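Local structure of DUF3247 family protein (Xanthomonas campestris pv. campestris, 2E12) at residues P2-T10 / Y54-N64. The protein is of unknown function but adopts a variant of the Sm-like fold, which may point to a role in binding RNA. Residues are numbered along the deposited sequence; the frame is centred on the assembly and turned at random.
Sequences PKYAPHVYT and YRDEQEREGSN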
# COMPACT_ATOMS: atom_id res chain seq x y z
N PRO A 2 -9.90 25.22 -3.64
CA PRO A 2 -9.36 23.96 -4.17
C PRO A 2 -7.93 24.03 -4.70
O PRO A 2 -7.54 25.01 -5.33
CB PRO A 2 -10.34 23.59 -5.30
CG PRO A 2 -11.51 24.56 -5.13
CD PRO A 2 -10.86 25.80 -4.59
N LYS A 3 -7.14 23.00 -4.44
CA LYS A 3 -5.78 22.94 -4.96
C LYS A 3 -5.93 22.03 -6.18
O LYS A 3 -6.62 21.01 -6.11
CB LYS A 3 -4.84 22.31 -3.92
CG LYS A 3 -4.85 23.02 -2.58
CD LYS A 3 -3.83 22.41 -1.64
CE LYS A 3 -3.79 23.14 -0.31
NZ LYS A 3 -2.75 22.57 0.60
N TYR A 4 -5.32 22.42 -7.29
CA TYR A 4 -5.41 21.63 -8.53
C TYR A 4 -4.14 20.86 -8.86
O TYR A 4 -3.03 21.33 -8.63
CB TYR A 4 -5.78 22.54 -9.71
CG TYR A 4 -7.19 23.12 -9.61
CD1 TYR A 4 -7.49 24.13 -8.69
CD2 TYR A 4 -8.23 22.62 -10.40
CE1 TYR A 4 -8.81 24.62 -8.55
CE2 TYR A 4 -9.54 23.10 -10.27
CZ TYR A 4 -9.83 24.09 -9.34
OH TYR A 4 -11.13 24.54 -9.19
N ALA A 5 -4.32 19.64 -9.36
CA ALA A 5 -3.20 18.79 -9.73
C ALA A 5 -3.44 18.26 -11.13
O ALA A 5 -4.59 18.12 -11.56
CB ALA A 5 -3.06 17.62 -8.74
N PRO A 6 -2.37 17.97 -11.87
CA PRO A 6 -2.45 17.45 -13.24
C PRO A 6 -3.28 16.15 -13.36
O PRO A 6 -3.95 15.94 -14.36
CB PRO A 6 -0.98 17.28 -13.65
CG PRO A 6 -0.21 17.35 -12.33
CD PRO A 6 -0.98 18.36 -11.55
N HIS A 7 -3.21 15.28 -12.34
CA HIS A 7 -3.97 14.02 -12.33
C HIS A 7 -4.37 13.69 -10.89
O HIS A 7 -3.67 14.08 -9.95
CB HIS A 7 -3.13 12.85 -12.86
CG HIS A 7 -2.50 13.09 -14.20
ND1 HIS A 7 -1.36 13.85 -14.36
CD2 HIS A 7 -2.85 12.67 -15.44
CE1 HIS A 7 -1.02 13.88 -15.64
NE2 HIS A 7 -1.91 13.17 -16.31
N VAL A 8 -5.48 12.97 -10.70
CA VAL A 8 -5.95 12.56 -9.36
C VAL A 8 -6.50 11.12 -9.40
O VAL A 8 -7.03 10.69 -10.42
CB VAL A 8 -7.03 13.53 -8.78
CG1 VAL A 8 -6.42 14.89 -8.48
CG2 VAL A 8 -8.18 13.69 -9.78
N TYR A 9 -6.40 10.40 -8.28
CA TYR A 9 -6.82 8.98 -8.21
C TYR A 9 -7.84 8.58 -7.12
O TYR A 9 -7.76 9.03 -5.98
CB TYR A 9 -5.57 8.11 -8.05
CG TYR A 9 -4.54 8.36 -9.12
CD1 TYR A 9 -4.59 7.68 -10.34
CD2 TYR A 9 -3.55 9.33 -8.94
CE1 TYR A 9 -3.69 7.97 -11.36
CE2 TYR A 9 -2.65 9.62 -9.96
CZ TYR A 9 -2.72 8.94 -11.16
OH TYR A 9 -1.84 9.23 -12.18
N THR A 10 -8.76 7.69 -7.48
CA THR A 10 -9.81 7.24 -6.56
C THR A 10 -9.88 5.72 -6.38
O THR A 10 -10.65 5.23 -5.54
CB THR A 10 -11.21 7.71 -7.04
OG1 THR A 10 -11.53 7.08 -8.28
CG2 THR A 10 -11.22 9.22 -7.23
N TYR A 54 -7.15 16.59 -4.34
CA TYR A 54 -6.99 17.70 -5.30
C TYR A 54 -8.09 17.63 -6.35
O TYR A 54 -8.90 16.71 -6.33
CB TYR A 54 -5.63 17.59 -6.01
CG TYR A 54 -4.41 17.70 -5.13
CD1 TYR A 54 -3.92 18.95 -4.72
CD2 TYR A 54 -3.71 16.56 -4.72
CE1 TYR A 54 -2.78 19.05 -3.94
CE2 TYR A 54 -2.57 16.66 -3.94
CZ TYR A 54 -2.11 17.90 -3.55
OH TYR A 54 -0.97 18.00 -2.79
N ARG A 55 -8.10 18.61 -7.25
CA ARG A 55 -9.04 18.67 -8.38
C ARG A 55 -8.24 18.75 -9.67
O ARG A 55 -7.20 19.43 -9.72
CB ARG A 55 -9.91 19.94 -8.37
CG ARG A 55 -11.06 19.99 -7.41
CD ARG A 55 -11.97 21.14 -7.83
NE ARG A 55 -12.95 21.50 -6.81
CZ ARG A 55 -13.77 22.54 -6.90
NH1 ARG A 55 -13.74 23.32 -7.97
NH2 ARG A 55 -14.60 22.82 -5.90
N ASP A 56 -8.72 18.09 -10.71
CA ASP A 56 -8.05 18.19 -12.00
C ASP A 56 -8.79 19.27 -12.80
O ASP A 56 -9.73 19.89 -12.30
CB ASP A 56 -8.06 16.85 -12.76
CG ASP A 56 -9.44 16.23 -12.89
OD1 ASP A 56 -10.46 16.96 -12.94
OD2 ASP A 56 -9.51 14.99 -12.98
N GLU A 57 -8.37 19.49 -14.04
CA GLU A 57 -8.98 20.51 -14.87
C GLU A 57 -10.47 20.33 -15.13
O GLU A 57 -11.19 21.32 -15.27
CB GLU A 57 -8.25 20.60 -16.21
CG GLU A 57 -8.69 21.80 -17.01
CD GLU A 57 -8.04 21.87 -18.35
OE1 GLU A 57 -6.81 21.64 -18.42
OE2 GLU A 57 -8.75 22.19 -19.34
N GLN A 58 -10.92 19.08 -15.23
CA GLN A 58 -12.34 18.78 -15.47
C GLN A 58 -13.12 18.93 -14.17
O GLN A 58 -14.32 18.68 -14.13
CB GLN A 58 -12.49 17.34 -16.01
CG GLN A 58 -12.27 17.21 -17.52
CD GLN A 58 -12.09 15.76 -17.98
OE1 GLN A 58 -12.86 14.86 -17.60
NE2 GLN A 58 -11.09 15.53 -18.82
N GLU A 59 -12.42 19.32 -13.11
CA GLU A 59 -12.98 19.54 -11.78
C GLU A 59 -13.34 18.28 -10.97
O GLU A 59 -14.19 18.35 -10.09
CB GLU A 59 -14.20 20.45 -11.86
CG GLU A 59 -13.98 21.77 -12.60
CD GLU A 59 -13.05 22.72 -11.87
OE1 GLU A 59 -12.92 22.62 -10.64
OE2 GLU A 59 -12.44 23.59 -12.54
N ARG A 60 -12.69 17.15 -11.25
CA ARG A 60 -12.91 15.89 -10.53
C ARG A 60 -11.92 15.78 -9.35
O ARG A 60 -10.74 16.11 -9.50
CB ARG A 60 -12.73 14.69 -11.48
CG ARG A 60 -13.46 14.79 -12.84
CD ARG A 60 -13.06 13.62 -13.76
NE ARG A 60 -13.75 13.59 -15.06
CZ ARG A 60 -15.05 13.35 -15.21
NH1 ARG A 60 -15.82 13.11 -14.16
NH2 ARG A 60 -15.58 13.36 -16.43
N GLU A 61 -12.39 15.31 -8.20
CA GLU A 61 -11.55 15.16 -7.00
C GLU A 61 -10.93 13.76 -6.82
O GLU A 61 -11.57 12.74 -7.10
CB GLU A 61 -12.36 15.49 -5.74
CG GLU A 61 -12.83 16.93 -5.69
CD GLU A 61 -13.31 17.32 -4.30
OE1 GLU A 61 -13.20 18.52 -3.98
OE2 GLU A 61 -13.81 16.45 -3.54
N GLY A 62 -9.69 13.72 -6.33
CA GLY A 62 -9.01 12.45 -6.14
C GLY A 62 -7.73 12.59 -5.33
O GLY A 62 -7.40 13.68 -4.86
N SER A 63 -6.99 11.50 -5.17
CA SER A 63 -5.76 11.54 -4.38
C SER A 63 -4.48 11.64 -5.20
O SER A 63 -4.43 11.24 -6.36
CB SER A 63 -5.68 10.31 -3.48
OG SER A 63 -6.71 10.34 -2.51
N ASN A 64 -3.45 12.20 -4.57
CA ASN A 64 -2.13 12.37 -5.17
C ASN A 64 -1.23 13.01 -4.11
O ASN A 64 -1.65 13.22 -2.98
CB ASN A 64 -2.21 13.28 -6.39
CG ASN A 64 -1.11 12.99 -7.40
OD1 ASN A 64 -0.04 12.47 -7.04
ND2 ASN A 64 -1.35 13.34 -8.64
O HOH W 1 -7.24 13.17 -13.08
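Arg55 and Tyr4 run side by side in the same direction, Arg55 CB lying over one face of the Tyr4 ring, 4.1 Å from its centroid. With Tyr4 CG anti to the carbonyl carbon (chi1 -67°) and the Arg55 chain extended to NE, both polar ends arrive at Glu59, whose chain bends at chi2 (-68°). Glu59 OE1 is gripped twice: it takes the Tyr4 OH hydrogen bond on its syn lone pair at 3.0 Å and forms a salt bridge with Arg55 NH1 at 2.9 Å. Pro2 CG sits over one face of the Arg55 guanidinium, 3.5 Å from CZ. The extended N-terminal segment 2-10 crosses the beta-hairpin formed by strands 44-55 and 61-70 of this variant Sm-like fold, hydrogen-bonding to the backbone of both: Ala5 N donates to Arg55 O, and Tyr9 and Ser63 form an antiparallel hydrogen-bonded pair. Between these bridges Val8 CG1 packs on Tyr54 CB at 3.7 Å, while Val8 CB rests 3.5 Å from Gly62 CA, a close approach that a bare glycine permits. Asn64 ND2 donates to His7 O (2.8 Å) from above the carbonyl plane, and a water links Val8 N to Asp56 OD2. Tyr9 turns a ring edge to Ser63 O; its hydroxyl is hydrogen-bonded to Asp84.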